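Local coordinates for thioredoxin domain-containing protein (Vibrio parahaemolyticus, PDB 2R5S) that is of unknown function, this tetratricopeptide-repeat part belonging to a thioredoxin-domain protein that may have protein-disulfide reductase activity, at residues Asn119-Trp132 against Ile153-Tyr167. Numbering follows the deposited sequence.
Sequences NQVGRDEEALELLW and ILSALGQGNAIASKY. With EDO (1,2-ethanediol), chain E.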
loop_
_atom_site.group_PDB
_atom_site.type_symbol
_atom_site.label_atom_id
_atom_site.label_comp_id
_atom_site.label_asym_id
_atom_site.label_seq_id
_atom_site.Cartn_x
_atom_site.Cartn_y
_atom_site.Cartn_z
ATOM N N ASN A 119 -1.754 2.210 9.148
ATOM C CA ASN A 119 -1.428 2.884 7.920
ATOM C C ASN A 119 0.001 3.387 7.933
ATOM O O ASN A 119 0.679 3.416 6.892
ATOM C CB ASN A 119 -2.408 4.015 7.685
ATOM C CG ASN A 119 -1.941 4.956 6.612
ATOM O OD1 ASN A 119 -1.415 6.032 6.909
ATOM N ND2 ASN A 119 -2.106 4.559 5.362
ATOM N N GLN A 120 0.482 3.765 9.114
ATOM C CA GLN A 120 1.780 4.376 9.178
ATOM C C GLN A 120 2.877 3.391 8.858
ATOM O O GLN A 120 3.960 3.799 8.504
ATOM C CB GLN A 120 1.985 5.118 10.509
ATOM C CG GLN A 120 0.892 6.175 10.668
ATOM C CD GLN A 120 1.293 7.480 11.376
ATOM O OE1 GLN A 120 2.086 7.495 12.336
ATOM N NE2 GLN A 120 0.648 8.585 10.949
ATOM N N VAL A 121 2.586 2.094 8.981
ATOM C CA VAL A 121 3.574 1.037 8.674
ATOM C C VAL A 121 3.173 0.184 7.427
ATOM O O VAL A 121 3.738 -0.903 7.195
ATOM C CB VAL A 121 3.820 0.108 9.873
ATOM C CG1 VAL A 121 4.466 0.842 11.050
ATOM C CG2 VAL A 121 2.540 -0.605 10.275
ATOM N N GLY A 122 2.208 0.665 6.630
ATOM C CA GLY A 122 1.869 -0.019 5.390
ATOM C C GLY A 122 0.991 -1.219 5.648
ATOM O O GLY A 122 0.834 -2.055 4.774
ATOM N N ARG A 123 0.399 -1.312 6.841
ATOM C CA ARG A 123 -0.605 -2.350 7.115
ATOM C C ARG A 123 -2.014 -1.840 6.723
ATOM O O ARG A 123 -2.944 -1.848 7.536
ATOM C CB ARG A 123 -0.513 -2.846 8.582
ATOM C CG ARG A 123 0.619 -3.808 8.780
ATOM C CD ARG A 123 0.825 -4.106 10.241
ATOM N NE ARG A 123 -0.179 -5.060 10.742
ATOM C CZ ARG A 123 -0.117 -5.624 11.938
ATOM N NH1 ARG A 123 -1.067 -6.460 12.302
ATOM N NH2 ARG A 123 0.891 -5.344 12.760
ATOM N N ASP A 124 -2.149 -1.405 5.456
ATOM C CA ASP A 124 -3.322 -0.659 5.019
ATOM C C ASP A 124 -4.486 -1.519 4.743
ATOM O O ASP A 124 -5.578 -1.057 4.897
ATOM C CB ASP A 124 -3.039 0.196 3.794
ATOM C CG ASP A 124 -1.932 1.183 4.043
ATOM O OD1 ASP A 124 -2.032 1.943 5.032
ATOM O OD2 ASP A 124 -0.949 1.170 3.268
ATOM N N GLU A 125 -4.269 -2.748 4.325
ATOM C CA GLU A 125 -5.379 -3.691 4.144
ATOM C C GLU A 125 -6.118 -3.854 5.454
ATOM O O GLU A 125 -7.318 -3.606 5.509
ATOM C CB GLU A 125 -4.936 -5.052 3.550
ATOM C CG GLU A 125 -6.101 -5.908 3.003
ATOM C CD GLU A 125 -5.663 -7.304 2.541
ATOM O OE1 GLU A 125 -5.135 -8.110 3.355
ATOM O OE2 GLU A 125 -5.864 -7.626 1.346
ATOM N N GLU A 126 -5.406 -4.236 6.512
ATOM C CA GLU A 126 -5.950 -4.281 7.887
ATOM C C GLU A 126 -6.539 -2.964 8.429
ATOM O O GLU A 126 -7.576 -3.024 9.062
ATOM C CB GLU A 126 -4.876 -4.752 8.887
ATOM C CG GLU A 126 -4.434 -6.231 8.773
ATOM C CD GLU A 126 -3.067 -6.448 9.411
ATOM O OE1 GLU A 126 -2.066 -5.872 8.908
ATOM O OE2 GLU A 126 -2.999 -7.149 10.446
ATOM N N ALA A 127 -5.834 -1.823 8.285
ATOM C CA ALA A 127 -6.377 -0.504 8.579
ATOM C C ALA A 127 -7.807 -0.340 7.969
ATOM O O ALA A 127 -8.756 -0.041 8.676
ATOM C CB ALA A 127 -5.490 0.537 7.985
ATOM N N LEU A 128 -7.947 -0.526 6.659
ATOM C CA LEU A 128 -9.196 -0.264 5.964
ATOM C C LEU A 128 -10.195 -1.345 6.296
ATOM O O LEU A 128 -11.406 -1.102 6.245
ATOM C CB LEU A 128 -8.972 -0.225 4.448
ATOM C CG LEU A 128 -8.211 1.003 3.939
ATOM C CD1 LEU A 128 -7.518 0.808 2.581
ATOM C CD2 LEU A 128 -9.061 2.312 3.961
ATOM N N GLU A 129 -9.740 -2.559 6.597
ATOM C CA GLU A 129 -10.748 -3.636 6.899
ATOM C C GLU A 129 -11.273 -3.352 8.312
ATOM O O GLU A 129 -12.466 -3.389 8.570
ATOM C CB GLU A 129 -10.130 -5.013 6.875
ATOM C CG GLU A 129 -11.040 -6.128 7.459
ATOM C CD GLU A 129 -11.924 -6.786 6.436
ATOM O OE1 GLU A 129 -12.016 -6.264 5.292
ATOM O OE2 GLU A 129 -12.567 -7.834 6.754
ATOM N N LEU A 130 -10.372 -2.999 9.236
ATOM C CA LEU A 130 -10.828 -2.557 10.555
ATOM C C LEU A 130 -12.010 -1.570 10.440
ATOM O O LEU A 130 -13.090 -1.797 10.997
ATOM C CB LEU A 130 -9.685 -1.862 11.324
ATOM C CG LEU A 130 -9.954 -1.965 12.815
ATOM C CD1 LEU A 130 -9.976 -3.438 13.369
ATOM C CD2 LEU A 130 -8.950 -1.087 13.566
ATOM N N LEU A 131 -11.795 -0.484 9.710
ATOM C CA LEU A 131 -12.775 0.595 9.597
ATOM C C LEU A 131 -14.024 0.126 8.848
ATOM O O LEU A 131 -15.157 0.508 9.187
ATOM C CB LEU A 131 -12.115 1.785 8.898
ATOM C CG LEU A 131 -11.414 2.801 9.868
ATOM C CD1 LEU A 131 -10.932 2.140 11.151
ATOM C CD2 LEU A 131 -10.296 3.725 9.301
ATOM N N TRP A 132 -13.817 -0.698 7.823
ATOM C CA TRP A 132 -14.855 -1.108 6.933
ATOM C C TRP A 132 -15.878 -1.832 7.785
ATOM O O TRP A 132 -17.070 -1.705 7.573
ATOM C CB TRP A 132 -14.336 -2.081 5.855
ATOM C CG TRP A 132 -15.519 -2.781 5.110
ATOM C CD1 TRP A 132 -15.893 -4.125 5.154
ATOM C CD2 TRP A 132 -16.470 -2.140 4.259
ATOM N NE1 TRP A 132 -17.016 -4.315 4.389
ATOM C CE2 TRP A 132 -17.377 -3.113 3.827
ATOM C CE3 TRP A 132 -16.638 -0.818 3.818
ATOM C CZ2 TRP A 132 -18.433 -2.803 2.995
ATOM C CZ3 TRP A 132 -17.690 -0.527 2.987
ATOM C CH2 TRP A 132 -18.568 -1.488 2.592
ATOM N N ILE A 153 -7.135 7.596 4.686
ATOM C CA ILE A 153 -6.277 6.437 4.347
ATOM C C ILE A 153 -6.329 6.192 2.822
ATOM O O ILE A 153 -5.306 6.000 2.190
ATOM C CB ILE A 153 -6.577 5.169 5.224
ATOM C CG1 ILE A 153 -5.956 5.245 6.635
ATOM C CG2 ILE A 153 -6.013 3.867 4.596
ATOM C CD1 ILE A 153 -6.066 6.622 7.345
ATOM N N LEU A 154 -7.504 6.281 2.229
ATOM C CA LEU A 154 -7.664 5.981 0.790
ATOM C C LEU A 154 -6.931 6.986 -0.081
ATOM O O LEU A 154 -6.249 6.615 -1.046
ATOM C CB LEU A 154 -9.141 5.947 0.370
ATOM C CG LEU A 154 -10.012 4.769 0.857
ATOM C CD1 LEU A 154 -11.434 5.006 0.368
ATOM C CD2 LEU A 154 -9.541 3.388 0.355
ATOM N N SER A 155 -7.112 8.266 0.247
ATOM C CA SER A 155 -6.524 9.301 -0.541
ATOM C C SER A 155 -5.035 9.276 -0.297
ATOM O O SER A 155 -4.236 9.425 -1.237
ATOM C CB SER A 155 -7.182 10.666 -0.275
ATOM O OG SER A 155 -6.620 11.340 0.840
ATOM N N ALA A 156 -4.630 9.068 0.947
ATOM C CA ALA A 156 -3.171 8.912 1.214
ATOM C C ALA A 156 -2.565 7.878 0.261
ATOM O O ALA A 156 -1.581 8.171 -0.411
ATOM C CB ALA A 156 -2.892 8.527 2.660
ATOM N N LEU A 157 -3.191 6.704 0.193
ATOM C CA LEU A 157 -2.796 5.620 -0.711
ATOM C C LEU A 157 -2.602 5.920 -2.191
ATOM O O LEU A 157 -1.578 5.522 -2.738
ATOM C CB LEU A 157 -3.702 4.393 -0.549
ATOM C CG LEU A 157 -3.090 3.251 0.268
ATOM C CD1 LEU A 157 -1.995 3.770 1.223
ATOM C CD2 LEU A 157 -4.123 2.326 1.001
ATOM N N GLY A 158 -3.576 6.570 -2.843
ATOM C CA GLY A 158 -3.480 6.899 -4.284
ATOM C C GLY A 158 -4.440 6.099 -5.160
ATOM O O GLY A 158 -5.117 5.158 -4.671
ATOM N N GLN A 159 -4.494 6.453 -6.450
ATOM C CA GLN A 159 -5.465 5.864 -7.429
ATOM C C GLN A 159 -5.070 4.503 -8.065
ATOM O O GLN A 159 -5.957 3.713 -8.445
ATOM C CB GLN A 159 -5.773 6.863 -8.553
ATOM C CG GLN A 159 -6.729 7.991 -8.186
ATOM C CD GLN A 159 -8.161 7.519 -7.904
ATOM O OE1 GLN A 159 -8.568 7.439 -6.756
ATOM N NE2 GLN A 159 -8.916 7.215 -8.948
ATOM N N GLY A 160 -3.757 4.254 -8.198
ATOM C CA GLY A 160 -3.242 2.971 -8.697
ATOM C C GLY A 160 -3.395 1.795 -7.737
ATOM O O GLY A 160 -3.468 0.642 -8.178
ATOM N N ASN A 161 -3.477 2.107 -6.436
ATOM C CA ASN A 161 -3.394 1.145 -5.340
ATOM C C ASN A 161 -4.580 0.194 -5.313
ATOM O O ASN A 161 -5.735 0.625 -5.259
ATOM C CB ASN A 161 -3.218 1.880 -4.005
ATOM C CG ASN A 161 -2.992 0.940 -2.843
ATOM O OD1 ASN A 161 -3.805 0.072 -2.578
ATOM N ND2 ASN A 161 -1.896 1.113 -2.144
ATOM N N ALA A 162 -4.301 -1.106 -5.371
ATOM C CA ALA A 162 -5.386 -2.073 -5.574
ATOM C C ALA A 162 -6.178 -2.286 -4.298
ATOM O O ALA A 162 -7.344 -2.610 -4.352
ATOM C CB ALA A 162 -4.863 -3.412 -6.162
ATOM N N ILE A 163 -5.547 -2.079 -3.152
ATOM C CA ILE A 163 -6.235 -2.189 -1.845
ATOM C C ILE A 163 -7.114 -0.933 -1.711
ATOM O O ILE A 163 -8.297 -1.049 -1.461
ATOM C CB ILE A 163 -5.226 -2.406 -0.647
ATOM C CG1 ILE A 163 -4.657 -3.834 -0.656
ATOM C CG2 ILE A 163 -5.861 -2.126 0.727
ATOM C CD1 ILE A 163 -5.726 -4.956 -0.443
ATOM N N ALA A 164 -6.526 0.251 -1.916
ATOM C CA ALA A 164 -7.280 1.497 -1.950
ATOM C C ALA A 164 -8.475 1.346 -2.906
ATOM O O ALA A 164 -9.586 1.615 -2.519
ATOM C CB ALA A 164 -6.352 2.731 -2.393
ATOM N N SER A 165 -8.258 0.882 -4.134
ATOM C CA SER A 165 -9.365 0.706 -5.065
ATOM C C SER A 165 -10.449 -0.288 -4.622
ATOM O O SER A 165 -11.621 -0.116 -4.957
ATOM C CB SER A 165 -8.851 0.362 -6.460
ATOM O OG SER A 165 -7.977 1.388 -6.937
ATOM N N LYS A 166 -10.097 -1.329 -3.880
ATOM C CA LYS A 166 -11.154 -2.262 -3.490
ATOM C C LYS A 166 -12.067 -1.677 -2.399
ATOM O O LYS A 166 -13.256 -1.836 -2.417
ATOM C CB LYS A 166 -10.581 -3.646 -3.122
ATOM C CG LYS A 166 -11.264 -4.340 -1.963
ATOM C CD LYS A 166 -10.460 -5.548 -1.510
ATOM C CE LYS A 166 -10.862 -5.959 -0.113
ATOM N NZ LYS A 166 -11.945 -7.016 -0.046
ATOM N N TYR A 167 -11.482 -0.962 -1.462
ATOM C CA TYR A 167 -12.230 -0.292 -0.414
ATOM C C TYR A 167 -12.961 0.960 -0.846
ATOM O O TYR A 167 -14.057 1.202 -0.344
ATOM C CB TYR A 167 -11.332 -0.072 0.794
ATOM C CG TYR A 167 -11.056 -1.412 1.455
ATOM C CD1 TYR A 167 -11.908 -1.921 2.431
ATOM C CD2 TYR A 167 -9.966 -2.198 1.055
ATOM C CE1 TYR A 167 -11.665 -3.110 2.994
ATOM C CE2 TYR A 167 -9.714 -3.403 1.643
ATOM C CZ TYR A 167 -10.560 -3.843 2.616
ATOM O OH TYR A 167 -10.347 -5.072 3.182
HETATM C C1 EDO E . 7.359 0.972 7.750
HETATM O O1 EDO E . 6.685 -0.289 8.023
HETATM C C2 EDO E . 7.476 1.777 9.040
HETATM O O2 EDO E . 7.311 3.181 8.838
#
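L128 enters a pocket formed by I153, L154, L157 and Y167, a knob-into-hole fit that shows how the helices of a tetratricopeptide-like array interlock: helix 124-132 runs roughly antiparallel to 153-157 and close to parallel with 162-167. Its CB sits over the centre of the Y167 ring, a CH-pi contact 3.9 Å from the centroid and 12° off the normal. With CG anti to the carbonyl carbon (chi1 -71°), the side chain carries on past the tyrosine, and CG meets I153 CG2. There the branches part: CD1 touches I163 CG2 at 3.8 Å and L157 CD2 at 4.0 Å, whereas CD2 presses on I153 CG2 at 3.5 Å, tighter than usual for carbons, and also reaches L154 CD2. Y167 is itself a knob among E125, L128, E129 and W132. Its OH donates to E129 OE1 at 2.9 Å, on the anti side and somewhat out of the plane of a carboxylate turned 88° from the ring. D124 OD2 lies 3.5 Å from L157 CD1, while N119 ND2 gives D124 OD1 a short but bent bond (2.6 Å) from above the carboxylate plane. Apolar branches thus set the helix spacing, and the hydroxyl bond probably limits ring movement, keeping its face against L128 CB.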